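Long-range contacts in DUF2020 domain-containing protein (Corynebacterium diphtheriae, PDB 3V7B), which is of unknown function but belongs to the DUF2020 family of the Mog1p/PsbP-like clan, folding as an antiparallel sheet with helices against both faces: residues 42-47 and 58-63; 38-43 and 67-72; 80-85 and 123-128; 102-107 and 119-124; 52-57 and 73-78. All blocks are in the same frame, centred on the assembly; numbering follows the deposited sequence.

Interaction 1: 42-47 and 58-63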
# COMPACT_ATOMS: atom_id res chain seq x y z
N GLN A 42 -9.97 3.09 12.38
CA GLN A 42 -10.82 2.00 12.82
C GLN A 42 -10.05 1.05 13.68
O GLN A 42 -8.86 0.78 13.44
CB GLN A 42 -11.39 1.22 11.64
CG GLN A 42 -12.26 2.05 10.73
CD GLN A 42 -12.86 1.23 9.57
OE1 GLN A 42 -12.25 0.29 9.07
NE2 GLN A 42 -14.08 1.57 9.21
N ARG A 43 -10.72 0.52 14.71
CA ARG A 43 -10.11 -0.51 15.53
C ARG A 43 -9.64 -1.76 14.77
O ARG A 43 -10.32 -2.22 13.85
CB ARG A 43 -11.05 -0.91 16.66
CG ARG A 43 -11.33 0.29 17.57
CD ARG A 43 -12.41 -0.06 18.57
NE ARG A 43 -12.82 1.05 19.43
CZ ARG A 43 -13.73 1.99 19.10
NH1 ARG A 43 -14.30 1.99 17.89
NH2 ARG A 43 -14.08 2.93 19.96
N MSE A 44 -8.51 -2.32 15.19
CA MSE A 44 -7.92 -3.52 14.57
C MSE A 44 -8.57 -4.83 15.03
O MSE A 44 -8.67 -5.13 16.25
CB MSE A 44 -6.41 -3.62 14.86
CG MSE A 44 -5.59 -4.48 13.84
SE MSE A 44 -5.33 -3.55 12.15
CE MSE A 44 -4.28 -2.08 12.73
N THR A 45 -9.00 -5.61 14.06
CA THR A 45 -9.40 -6.99 14.28
C THR A 45 -8.23 -7.94 14.07
O THR A 45 -8.12 -8.95 14.75
CB THR A 45 -10.51 -7.42 13.31
OG1 THR A 45 -11.70 -6.68 13.63
CG2 THR A 45 -10.82 -8.86 13.54
N GLY A 46 -7.40 -7.66 13.09
CA GLY A 46 -6.29 -8.56 12.78
C GLY A 46 -5.49 -7.98 11.64
O GLY A 46 -5.89 -6.94 11.06
N GLN A 47 -4.39 -8.67 11.30
CA GLN A 47 -3.50 -8.21 10.26
C GLN A 47 -2.65 -9.33 9.76
O GLN A 47 -2.51 -10.29 10.43
CB GLN A 47 -2.64 -7.06 10.75
CG GLN A 47 -1.57 -7.44 11.75
CD GLN A 47 -1.01 -6.20 12.41
OE1 GLN A 47 -1.40 -5.88 13.52
NE2 GLN A 47 -0.14 -5.49 11.72
N CYS A 58 1.56 -5.71 3.66
CA CYS A 58 0.92 -5.74 4.99
C CYS A 58 -0.56 -5.38 4.77
O CYS A 58 -0.90 -4.40 4.09
CB CYS A 58 1.55 -4.76 5.98
SG CYS A 58 3.29 -5.14 6.34
N VAL A 59 -1.42 -6.15 5.40
CA VAL A 59 -2.88 -5.90 5.29
C VAL A 59 -3.51 -5.83 6.67
O VAL A 59 -3.16 -6.61 7.56
CB VAL A 59 -3.55 -7.00 4.54
CG1 VAL A 59 -5.04 -6.63 4.29
CG2 VAL A 59 -2.83 -7.25 3.21
N PHE A 60 -4.40 -4.84 6.85
CA PHE A 60 -4.92 -4.53 8.14
C PHE A 60 -6.44 -4.51 8.05
O PHE A 60 -7.04 -3.81 7.25
CB PHE A 60 -4.44 -3.17 8.67
CG PHE A 60 -2.95 -2.93 8.60
CD1 PHE A 60 -2.13 -3.26 9.67
CD2 PHE A 60 -2.35 -2.45 7.44
CE1 PHE A 60 -0.77 -2.98 9.66
CE2 PHE A 60 -0.96 -2.27 7.40
CZ PHE A 60 -0.18 -2.53 8.51
N TRP A 61 -7.04 -5.29 8.94
CA TRP A 61 -8.47 -5.46 9.02
C TRP A 61 -9.09 -4.88 10.26
O TRP A 61 -8.54 -4.98 11.35
CB TRP A 61 -8.83 -6.95 9.02
CG TRP A 61 -8.82 -7.56 7.66
CD1 TRP A 61 -9.87 -7.64 6.71
CD2 TRP A 61 -7.72 -8.29 7.11
NE1 TRP A 61 -9.47 -8.32 5.59
CE2 TRP A 61 -8.16 -8.77 5.79
CE3 TRP A 61 -6.43 -8.56 7.55
CZ2 TRP A 61 -7.31 -9.43 4.96
CZ3 TRP A 61 -5.60 -9.29 6.70
CH2 TRP A 61 -6.03 -9.69 5.44
N SER A 62 -10.26 -4.28 10.08
CA SER A 62 -11.19 -3.95 11.16
C SER A 62 -12.43 -4.82 11.01
O SER A 62 -12.35 -5.91 10.46
CB SER A 62 -11.58 -2.49 11.11
OG SER A 62 -12.23 -2.08 12.33
N TYR A 63 -13.59 -4.35 11.44
CA TYR A 63 -14.75 -5.20 11.40
C TYR A 63 -15.28 -5.55 9.97
O TYR A 63 -15.82 -6.64 9.77
CB TYR A 63 -15.88 -4.61 12.27
CG TYR A 63 -16.40 -3.27 11.79
CD1 TYR A 63 -17.45 -3.19 10.83
CD2 TYR A 63 -15.87 -2.07 12.28
CE1 TYR A 63 -17.93 -1.96 10.37
CE2 TYR A 63 -16.35 -0.85 11.82
CZ TYR A 63 -17.37 -0.81 10.87
OH TYR A 63 -17.81 0.40 10.41
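Q42 opens the contact with its chain extended beyond CG, so that OE1 lies 3.5 Å from S62 CB; the same oxygen is hydrogen-bonded to N131. At R43 it is the backbone that matters: S62 OG, anti to its own backbone N, donates to R43 O in the carbonyl plane over a very short 2.4 Å. M44, a selenomethionine, leaves the backbone pointing away from 58-63 but bends at chi2 (75°) and chi3 (64°), which returns SE to 3.6 Å from F60 CB. SE lies at the edge of the F60 ring, a Met-aromatic contact. T45 and G46 face W61 in a classic beta bulge: T45 N gives W61 O a 2.8 Å bond from above the carbonyl plane, and G46 N adds a weak one. In return W61 N reaches G46 O at 2.9 Å, in the carbonyl plane. Q47 runs alongside F60, its NE2 3.3 Å from F60 CE1 with amide and ring planes 62° apart, while Q47 OE1 is hydrogen-bonded to S33 OG. The hairpin of strands 46-50 and 57-61 thus begins irregularly: W61 O serves two amides, and the S62 hydroxyl ties down the approach of the chain before regular pairing starts.

Interaction 2: 38-43 and 67-72. With EDO (1,2-ethanediol), chain C.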
# COMPACT_ATOMS: atom_id res chain seq x y z
N ASP A 38 -4.86 4.31 14.57
CA ASP A 38 -5.09 5.75 14.83
C ASP A 38 -5.16 6.60 13.58
O ASP A 38 -6.01 7.46 13.46
CB ASP A 38 -4.03 6.30 15.79
CG ASP A 38 -4.28 5.83 17.23
OD1 ASP A 38 -5.46 5.66 17.59
OD2 ASP A 38 -3.32 5.61 18.00
N THR A 39 -4.23 6.37 12.66
CA THR A 39 -4.14 7.11 11.36
C THR A 39 -5.32 6.83 10.46
O THR A 39 -6.01 7.77 10.02
CB THR A 39 -2.86 6.74 10.60
OG1 THR A 39 -1.74 6.99 11.46
CG2 THR A 39 -2.73 7.63 9.27
N ASN A 40 -5.61 5.54 10.26
CA ASN A 40 -6.75 5.13 9.37
C ASN A 40 -8.11 5.32 10.08
O ASN A 40 -9.04 5.80 9.48
CB ASN A 40 -6.60 3.73 8.85
CG ASN A 40 -7.37 3.49 7.57
OD1 ASN A 40 -8.20 2.59 7.48
ND2 ASN A 40 -7.02 4.21 6.56
N GLY A 41 -8.20 5.01 11.36
CA GLY A 41 -9.36 5.43 12.13
C GLY A 41 -10.31 4.36 12.60
O GLY A 41 -11.33 4.69 13.22
N GLN A 42 -9.97 3.09 12.38
CA GLN A 42 -10.82 2.00 12.82
C GLN A 42 -10.05 1.05 13.68
O GLN A 42 -8.86 0.78 13.44
CB GLN A 42 -11.39 1.22 11.64
CG GLN A 42 -12.26 2.05 10.73
CD GLN A 42 -12.86 1.23 9.57
OE1 GLN A 42 -12.25 0.29 9.07
NE2 GLN A 42 -14.08 1.57 9.21
N ARG A 43 -10.72 0.52 14.71
CA ARG A 43 -10.11 -0.51 15.53
C ARG A 43 -9.64 -1.76 14.77
O ARG A 43 -10.32 -2.22 13.85
CB ARG A 43 -11.05 -0.91 16.66
CG ARG A 43 -11.33 0.29 17.57
CD ARG A 43 -12.41 -0.06 18.57
NE ARG A 43 -12.82 1.05 19.43
CZ ARG A 43 -13.73 1.99 19.10
NH1 ARG A 43 -14.30 1.99 17.89
NH2 ARG A 43 -14.08 2.93 19.96
N PRO A 67 -10.39 -5.23 3.86
CA PRO A 67 -9.46 -4.64 4.81
C PRO A 67 -9.64 -3.13 5.03
O PRO A 67 -10.13 -2.43 4.12
CB PRO A 67 -8.08 -4.96 4.22
CG PRO A 67 -8.31 -5.64 2.94
CD PRO A 67 -9.73 -6.01 2.79
N GLN A 68 -9.19 -2.61 6.17
CA GLN A 68 -9.24 -1.15 6.37
C GLN A 68 -8.08 -0.48 5.60
O GLN A 68 -8.20 0.66 5.17
CB GLN A 68 -9.29 -0.73 7.84
CG GLN A 68 -7.98 -0.93 8.64
CD GLN A 68 -8.09 -0.17 9.97
OE1 GLN A 68 -8.34 1.02 9.99
NE2 GLN A 68 -8.03 -0.90 11.07
N ALA A 69 -6.95 -1.15 5.47
CA ALA A 69 -5.78 -0.60 4.76
C ALA A 69 -4.95 -1.75 4.23
O ALA A 69 -4.76 -2.80 4.86
CB ALA A 69 -4.93 0.30 5.68
N THR A 70 -4.39 -1.51 3.08
CA THR A 70 -3.47 -2.46 2.46
C THR A 70 -2.24 -1.68 2.00
O THR A 70 -2.37 -0.65 1.31
CB THR A 70 -4.15 -3.12 1.23
OG1 THR A 70 -5.31 -3.88 1.62
CG2 THR A 70 -3.14 -3.98 0.42
N VAL A 71 -1.05 -2.21 2.32
CA VAL A 71 0.19 -1.53 1.96
C VAL A 71 1.02 -2.53 1.19
O VAL A 71 1.29 -3.62 1.69
CB VAL A 71 0.99 -1.02 3.18
CG1 VAL A 71 2.33 -0.43 2.77
CG2 VAL A 71 0.14 0.03 3.97
N MSE A 72 1.37 -2.14 -0.04
CA MSE A 72 2.13 -2.98 -0.93
C MSE A 72 3.37 -2.30 -1.50
O MSE A 72 3.30 -1.21 -2.09
CB MSE A 72 1.26 -3.53 -2.07
CG MSE A 72 2.05 -4.50 -3.04
SE MSE A 72 0.84 -5.24 -4.37
CE MSE A 72 0.48 -3.52 -5.26
C1 EDO C . -9.72 -1.33 1.06
O1 EDO C . -10.30 -2.58 1.49
C2 EDO C . -8.25 -1.28 1.51
O2 EDO C . -7.40 -2.36 1.06
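Helix 33-40 ends at N40, and G41, with phi 112°, turns the chain so that Q42 passes Q68 with CA atoms 7.3 Å apart, a gap bridged mainly by the Q68 side chain. Q68 CG sits in the crowded position between backbone N and carbonyl carbon, and the extended chain beyond it sends NE2 to Q42 O at 3.0 Å. The N-H points well at the oxygen (162°), and Q42 O lies near the amide plane of Q68, but NE2 stands 53° out of the carbonyl plane and uses no lone pair. The Q42 and Q68 chains run antiparallel alongside each other, Q42 OE1, hydrogen-bonded to N131 ND2, coming to 3.4 Å from Q68 CB. N40 likewise passes Q68 from the helix end, its CB 3.4 Å from Q68 OE1. Beyond Q68, an ethanediol molecule, probably from the crystallisation liquor, links P67 O to T70 OG1, its O1 2.6 Å from P67 O. Q68 and A69 both face F60 of strand 57-61 in a classic beta bulge, and Q68 is also joined to N131 by a backbone hydrogen bond. M141 of helix 135-149 packs on N40 and A69, closing the junction of the two helices with strand 69-75.

Interaction 3: 80-85 and 123-128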
# COMPACT_ATOMS: atom_id res chain seq x y z
N GLU A 80 9.79 1.25 -15.93
CA GLU A 80 8.59 1.13 -16.76
C GLU A 80 7.52 0.28 -16.11
O GLU A 80 6.33 0.61 -16.13
CB GLU A 80 8.93 0.49 -18.12
CG GLU A 80 7.75 0.48 -19.09
CD GLU A 80 7.36 1.91 -19.51
OE1 GLU A 80 6.77 2.67 -18.70
OE2 GLU A 80 7.67 2.31 -20.66
N GLU A 81 7.95 -0.87 -15.60
CA GLU A 81 7.00 -1.75 -14.93
C GLU A 81 6.49 -1.15 -13.58
O GLU A 81 5.36 -1.38 -13.21
CB GLU A 81 7.60 -3.15 -14.75
CG GLU A 81 7.50 -4.01 -16.02
CD GLU A 81 6.04 -4.44 -16.26
OE1 GLU A 81 5.38 -4.93 -15.32
OE2 GLU A 81 5.52 -4.31 -17.38
N ALA A 82 7.36 -0.44 -12.85
CA ALA A 82 6.92 0.24 -11.63
C ALA A 82 5.89 1.29 -11.99
O ALA A 82 4.94 1.49 -11.27
CB ALA A 82 8.04 0.86 -10.87
N ILE A 83 6.05 1.97 -13.11
CA ILE A 83 5.04 2.96 -13.56
C ILE A 83 3.73 2.29 -13.91
O ILE A 83 2.65 2.83 -13.68
CB ILE A 83 5.60 3.85 -14.75
CG1 ILE A 83 6.73 4.73 -14.29
CG2 ILE A 83 4.49 4.69 -15.36
CD1 ILE A 83 7.70 5.28 -15.37
N ARG A 84 3.78 1.10 -14.48
CA ARG A 84 2.57 0.35 -14.86
C ARG A 84 1.75 0.02 -13.63
O ARG A 84 0.50 0.15 -13.62
CB ARG A 84 3.03 -0.91 -15.59
CG ARG A 84 1.90 -1.71 -16.21
CD ARG A 84 2.46 -2.92 -16.95
NE ARG A 84 1.40 -3.63 -17.60
CZ ARG A 84 1.50 -4.87 -18.09
NH1 ARG A 84 2.65 -5.55 -18.03
NH2 ARG A 84 0.46 -5.40 -18.66
N VAL A 85 2.41 -0.39 -12.57
CA VAL A 85 1.79 -0.64 -11.24
C VAL A 85 1.08 0.63 -10.73
O VAL A 85 -0.11 0.63 -10.42
CB VAL A 85 2.82 -1.07 -10.17
CG1 VAL A 85 2.15 -1.22 -8.79
CG2 VAL A 85 3.47 -2.42 -10.57
N PRO A 123 12.63 1.63 -10.08
CA PRO A 123 11.83 0.46 -10.25
C PRO A 123 11.03 0.01 -9.02
O PRO A 123 10.42 -1.03 -9.06
CB PRO A 123 12.84 -0.61 -10.61
CG PRO A 123 14.02 -0.23 -9.83
CD PRO A 123 14.06 1.29 -9.91
N VAL A 124 11.00 0.82 -7.99
CA VAL A 124 10.25 0.52 -6.78
C VAL A 124 8.93 1.23 -6.81
O VAL A 124 8.84 2.46 -7.09
CB VAL A 124 11.05 0.91 -5.53
CG1 VAL A 124 10.26 0.59 -4.24
CG2 VAL A 124 12.38 0.15 -5.58
N ALA A 125 7.87 0.48 -6.49
CA ALA A 125 6.54 1.10 -6.33
C ALA A 125 5.96 0.83 -4.92
O ALA A 125 6.19 -0.22 -4.36
CB ALA A 125 5.58 0.65 -7.44
N VAL A 126 5.27 1.82 -4.36
CA VAL A 126 4.62 1.74 -3.07
C VAL A 126 3.14 2.14 -3.29
O VAL A 126 2.85 3.26 -3.74
CB VAL A 126 5.30 2.65 -2.02
CG1 VAL A 126 4.51 2.71 -0.70
CG2 VAL A 126 6.75 2.21 -1.75
N VAL A 127 2.21 1.26 -2.96
CA VAL A 127 0.77 1.55 -3.11
C VAL A 127 0.08 1.31 -1.74
O VAL A 127 0.29 0.30 -1.08
CB VAL A 127 0.09 0.60 -4.16
CG1 VAL A 127 -1.40 0.84 -4.30
CG2 VAL A 127 0.81 0.65 -5.54
N VAL A 128 -0.81 2.21 -1.36
CA VAL A 128 -1.54 2.04 -0.16
C VAL A 128 -2.97 2.32 -0.56
O VAL A 128 -3.22 3.32 -1.26
CB VAL A 128 -1.10 3.04 0.94
CG1 VAL A 128 -1.99 3.01 2.15
CG2 VAL A 128 0.35 2.81 1.41
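Helix 80-85 runs almost parallel to strand 124-128, at 11°, and its axis comes within 7.6 Å of the strand's. The tight part is made of small apolar groups. A82 CB presses on the backbone just ahead of the strand, 3.5 Å from P123 O, and meets A125 CB at 4.2 Å. One turn on, V85 holds CG1 anti to its backbone N, and this single methyl bridges two strand residues: V85 CG1 is 4.1 Å from A125 CB and 4.0 Å from V127 CG2. The V127 methyl that meets it is the one beside that residue's backbone N, and the two valines cross obliquely. The open end of the contact is at P123, exposed where the chain enters the strand. On the helix surface away from the strand, E81 and R84 pair with each other: R84 NH1 lies 3.2 Å from E81 OE2, a salt bridge that uses the syn lone pair of the carboxylate close to the guanidinium plane. R84 also makes a cation-pi contact with F12, while I83 packs on Q120 of the adjoining strand. V124 and V126 point away from this helix, to the sheet face where W104 lies. No hydrogen bond crosses between helix and strand, so the contact rests on apolar packing, and the two alanines, with little bulk between backbones, suit the close approach of the axes.

Interaction 4: 102-107 and 119-124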
# COMPACT_ATOMS: atom_id res chain seq x y z
N ASP A 102 9.88 13.29 -1.43
CA ASP A 102 10.64 13.81 -2.54
C ASP A 102 11.37 12.68 -3.33
O ASP A 102 11.95 11.76 -2.78
CB ASP A 102 11.51 14.99 -2.09
CG ASP A 102 10.68 16.29 -1.93
OD1 ASP A 102 9.46 16.21 -1.70
OD2 ASP A 102 11.24 17.40 -2.08
N GLY A 103 11.22 12.73 -4.66
CA GLY A 103 11.81 11.75 -5.54
C GLY A 103 10.80 10.71 -6.00
O GLY A 103 11.13 9.97 -6.90
N TRP A 104 9.59 10.72 -5.43
CA TRP A 104 8.52 9.75 -5.76
C TRP A 104 7.48 10.44 -6.61
O TRP A 104 7.23 11.65 -6.44
CB TRP A 104 7.87 9.17 -4.51
CG TRP A 104 8.84 8.35 -3.69
CD1 TRP A 104 9.87 8.82 -2.84
CD2 TRP A 104 8.96 6.90 -3.66
NE1 TRP A 104 10.58 7.78 -2.33
CE2 TRP A 104 10.07 6.60 -2.77
CE3 TRP A 104 8.29 5.86 -4.28
CZ2 TRP A 104 10.45 5.32 -2.52
CZ3 TRP A 104 8.67 4.59 -4.00
CH2 TRP A 104 9.73 4.32 -3.14
N SER A 105 6.78 9.65 -7.42
CA SER A 105 5.77 10.17 -8.35
C SER A 105 4.67 9.17 -8.59
O SER A 105 4.93 8.03 -8.83
CB SER A 105 6.40 10.46 -9.70
OG SER A 105 5.58 11.31 -10.48
N GLY A 106 3.45 9.61 -8.68
CA GLY A 106 2.38 8.71 -8.99
C GLY A 106 1.06 9.48 -8.84
O GLY A 106 1.02 10.64 -9.27
N GLY A 107 0.08 8.89 -8.18
CA GLY A 107 -1.30 9.48 -8.05
C GLY A 107 -1.98 9.14 -6.74
O GLY A 107 -1.58 8.22 -6.00
N VAL A 119 2.88 5.57 -5.66
CA VAL A 119 4.03 6.28 -6.15
C VAL A 119 5.15 5.35 -6.51
O VAL A 119 5.24 4.25 -6.01
CB VAL A 119 4.59 7.32 -5.17
CG1 VAL A 119 3.60 8.55 -5.02
CG2 VAL A 119 4.92 6.63 -3.79
N GLN A 120 5.95 5.79 -7.45
CA GLN A 120 7.21 5.06 -7.75
C GLN A 120 8.42 5.96 -7.79
O GLN A 120 8.34 7.17 -7.99
CB GLN A 120 7.07 4.28 -9.05
CG GLN A 120 6.86 5.05 -10.34
CD GLN A 120 7.97 5.91 -10.85
OE1 GLN A 120 9.19 5.58 -10.86
NE2 GLN A 120 7.58 7.03 -11.33
N LYS A 121 9.56 5.30 -7.64
CA LYS A 121 10.87 5.91 -7.63
C LYS A 121 11.73 4.84 -8.28
O LYS A 121 11.91 3.75 -7.72
CB LYS A 121 11.39 6.21 -6.21
CG LYS A 121 12.75 6.90 -6.24
CD LYS A 121 13.19 7.55 -4.91
CE LYS A 121 13.81 6.57 -3.93
NZ LYS A 121 14.81 7.26 -3.03
N GLY A 122 12.20 5.10 -9.49
CA GLY A 122 12.99 4.08 -10.18
C GLY A 122 12.11 2.83 -10.34
O GLY A 122 10.96 2.97 -10.60
N PRO A 123 12.63 1.63 -10.08
CA PRO A 123 11.83 0.46 -10.25
C PRO A 123 11.03 0.01 -9.02
O PRO A 123 10.42 -1.03 -9.06
CB PRO A 123 12.84 -0.61 -10.61
CG PRO A 123 14.02 -0.23 -9.83
CD PRO A 123 14.06 1.29 -9.91
N VAL A 124 11.00 0.82 -7.99
CA VAL A 124 10.25 0.52 -6.78
C VAL A 124 8.93 1.23 -6.81
O VAL A 124 8.84 2.46 -7.09
CB VAL A 124 11.05 0.91 -5.53
CG1 VAL A 124 10.26 0.59 -4.24
CG2 VAL A 124 12.38 0.15 -5.58
O HOH W 1 9.90 9.14 -9.41
O HOH W 2 12.69 8.38 -0.59
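Two backbone hydrogen bonds join S105 and Q120 as an antiparallel hydrogen-bonded pair: Q120 N reaches S105 O at 2.8 Å, nearly straight though above the carbonyl plane, and S105 N meets Q120 O in its plane at 3.0 Å. CA-H...O contacts flank them, W104 CA to Q120 O and V119 CA to S105 O. G106 and V119 form the next, non-hydrogen-bonded pair. The chief ring contact is CH-pi: K121 CB stands 3.5 Å over the centre of the W104 six-membered ring, 9° off its normal, and the rest of the lysine chain runs on past NE1. Apolar touches add to this, with V119 CG2 3.5 Å from W104 CE3 and V124 CG1 near W104 CH2. One water lies within hydrogen-bonding distance of G103 O and Q120 O, perhaps not serving both at once; another, in the plane of the indole, accepts from W104 NE1 at 2.8 Å and weakly from K121 NZ. A type II' turn from K121 to V124 leads from this hairpin (105-111/114-121) into strand 124-130. I146 of helix 135-149 packs on W104 and V119, whereas Q120 packs on helix 79-89 across the sheet; G106 pairs with A98 of strand 96-98.

Interaction 5: 52-57 and 73-78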
# COMPACT_ATOMS: atom_id res chain seq x y z
N ARG A 52 5.31 -13.08 -0.38
CA ARG A 52 5.67 -13.23 -1.84
C ARG A 52 6.51 -12.09 -2.39
O ARG A 52 7.35 -12.29 -3.29
CB ARG A 52 4.43 -13.45 -2.72
CG ARG A 52 3.76 -14.76 -2.44
CD ARG A 52 2.48 -14.92 -3.26
NE ARG A 52 1.58 -13.79 -3.00
CZ ARG A 52 0.59 -13.40 -3.82
NH1 ARG A 52 0.33 -14.07 -4.95
NH2 ARG A 52 -0.17 -12.33 -3.53
N PHE A 53 6.35 -10.95 -1.76
CA PHE A 53 7.06 -9.71 -2.16
C PHE A 53 8.36 -9.64 -1.38
O PHE A 53 8.37 -10.01 -0.23
CB PHE A 53 6.18 -8.53 -1.87
CG PHE A 53 4.82 -8.63 -2.55
CD1 PHE A 53 4.63 -8.20 -3.86
CD2 PHE A 53 3.78 -9.21 -1.90
CE1 PHE A 53 3.36 -8.33 -4.52
CE2 PHE A 53 2.51 -9.33 -2.51
CZ PHE A 53 2.30 -8.89 -3.81
N ASP A 54 9.42 -9.15 -2.01
CA ASP A 54 10.72 -9.00 -1.30
C ASP A 54 10.50 -8.26 0.05
O ASP A 54 10.95 -8.71 1.11
CB ASP A 54 11.74 -8.20 -2.11
CG ASP A 54 12.10 -8.83 -3.46
OD1 ASP A 54 11.72 -9.99 -3.73
OD2 ASP A 54 12.76 -8.09 -4.23
N THR A 55 9.78 -7.13 -0.02
CA THR A 55 9.28 -6.46 1.17
C THR A 55 7.88 -6.93 1.38
O THR A 55 7.00 -6.66 0.53
CB THR A 55 9.29 -4.91 1.03
OG1 THR A 55 10.65 -4.48 0.87
CG2 THR A 55 8.71 -4.30 2.27
N PRO A 56 7.62 -7.63 2.50
CA PRO A 56 6.25 -8.16 2.62
C PRO A 56 5.19 -7.11 2.54
O PRO A 56 5.35 -6.05 3.10
CB PRO A 56 6.25 -8.81 4.01
CG PRO A 56 7.66 -9.18 4.24
CD PRO A 56 8.39 -7.96 3.71
N ALA A 57 4.11 -7.42 1.85
CA ALA A 57 2.91 -6.60 1.84
C ALA A 57 2.21 -6.76 3.18
O ALA A 57 2.29 -7.83 3.78
CB ALA A 57 2.01 -7.03 0.73
N VAL A 73 4.53 -2.94 -1.27
CA VAL A 73 5.82 -2.55 -1.78
C VAL A 73 6.28 -3.47 -2.92
O VAL A 73 6.36 -4.67 -2.78
CB VAL A 73 6.89 -2.47 -0.68
CG1 VAL A 73 8.25 -2.01 -1.30
CG2 VAL A 73 6.44 -1.44 0.39
N ARG A 74 6.56 -2.91 -4.11
CA ARG A 74 6.88 -3.68 -5.28
C ARG A 74 8.30 -3.36 -5.75
O ARG A 74 8.68 -2.22 -5.84
CB ARG A 74 5.97 -3.36 -6.44
CG ARG A 74 4.58 -3.92 -6.42
CD ARG A 74 4.40 -5.30 -5.97
NE ARG A 74 5.17 -6.27 -6.80
CZ ARG A 74 4.76 -6.87 -7.90
NH1 ARG A 74 3.53 -6.73 -8.32
NH2 ARG A 74 5.58 -7.69 -8.55
N HIS A 75 9.08 -4.36 -5.96
CA HIS A 75 10.37 -4.13 -6.62
C HIS A 75 10.22 -4.75 -8.01
O HIS A 75 10.21 -6.00 -8.20
CB HIS A 75 11.51 -4.76 -5.83
CG HIS A 75 11.84 -4.03 -4.56
ND1 HIS A 75 11.04 -4.09 -3.44
CD2 HIS A 75 12.95 -3.27 -4.20
CE1 HIS A 75 11.59 -3.35 -2.46
NE2 HIS A 75 12.76 -2.85 -2.92
N MSE A 76 10.05 -3.89 -8.99
CA MSE A 76 9.82 -4.35 -10.38
C MSE A 76 11.16 -4.50 -11.14
O MSE A 76 12.18 -3.95 -10.72
CB MSE A 76 8.89 -3.41 -11.15
CG MSE A 76 7.50 -3.18 -10.50
SE MSE A 76 6.55 -4.86 -10.01
CE MSE A 76 5.92 -5.32 -11.78
N PRO A 77 11.18 -5.30 -12.23
CA PRO A 77 12.38 -5.47 -13.11
C PRO A 77 12.81 -4.22 -13.82
O PRO A 77 13.95 -4.17 -14.31
CB PRO A 77 11.88 -6.45 -14.20
CG PRO A 77 10.71 -7.12 -13.64
CD PRO A 77 10.06 -6.17 -12.66
N SER A 78 11.91 -3.24 -13.93
CA SER A 78 12.23 -1.94 -14.50
C SER A 78 11.34 -0.83 -13.94
O SER A 78 10.29 -1.07 -13.31
CB SER A 78 12.02 -1.92 -16.01
OG SER A 78 10.63 -2.10 -16.27
O HOH W 3 4.85 -5.68 -0.63
O HOH W 4 8.92 -5.93 -2.63
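V73 meets the loop first, its CB 3.8 Å from T55 CB as the two branched side chains cross obliquely; L149 of helix 135-149 packs on both. The carbonyl of V73 faces the loop through water. One water donates to V73 O and, at 2.6 Å, to T55 O; a second donates to V73 O while accepting from T55 N at 3.0 Å. R74 leaves the strand on the opposite face, but bends at chi2 (-41°) and chi3 (-59°) so that CD comes to 3.5 Å from F53 CE1. R74 NE lies at the edge of the F53 ring, near its plane, and ring and guanidinium planes stand 65° apart. M76 SE lies over one guanidinium face, toward its rim. The charge itself is met outside the loop: R74 NE forms a salt bridge with D7, and NH1 and NH2 bond to the carbonyls of P11 and L10. H75 returns to the V73 side, its CE1 3.6 Å from T55 OG1 and its ND1 2.9 Å from the second water. D54 OD2 approaches H75 CB, but its hydrogen bond goes to H6. No direct hydrogen bond joins the segments: two waters join the loop backbone to V73 O, one also reaching H75 ND1, and the buried arginine, gripped by D7 and two carbonyls, is probably held charged. The carboxylate of D54, 4.4 Å from H75 ND1 at OD2, might favour protonation of that imidazole.

Overall arrangement
Interaction 3 is the most buried, mostly apolar and without a hydrogen bond across its segments, whereas interactions 1, 2, 4 and 5 are partly open and mix packing with hydrogen bonds or water. Interactions 1 and 4 are strand pairings within hairpins toward opposite ends of the sheet, their centres about 27 Å apart. Strand 69-75 links interaction 2 at its start with interaction 5 at its end, and its backbone pairs with strand 124-130 of interaction 3 (M72 O with V127 N). Interactions 3 and 4 share P123 and V124 yet serve different sheet faces: helix 79-89 packs on one, while W104 joins helix 135-149 on the other. Interactions 1 and 2 share Q42 and R43.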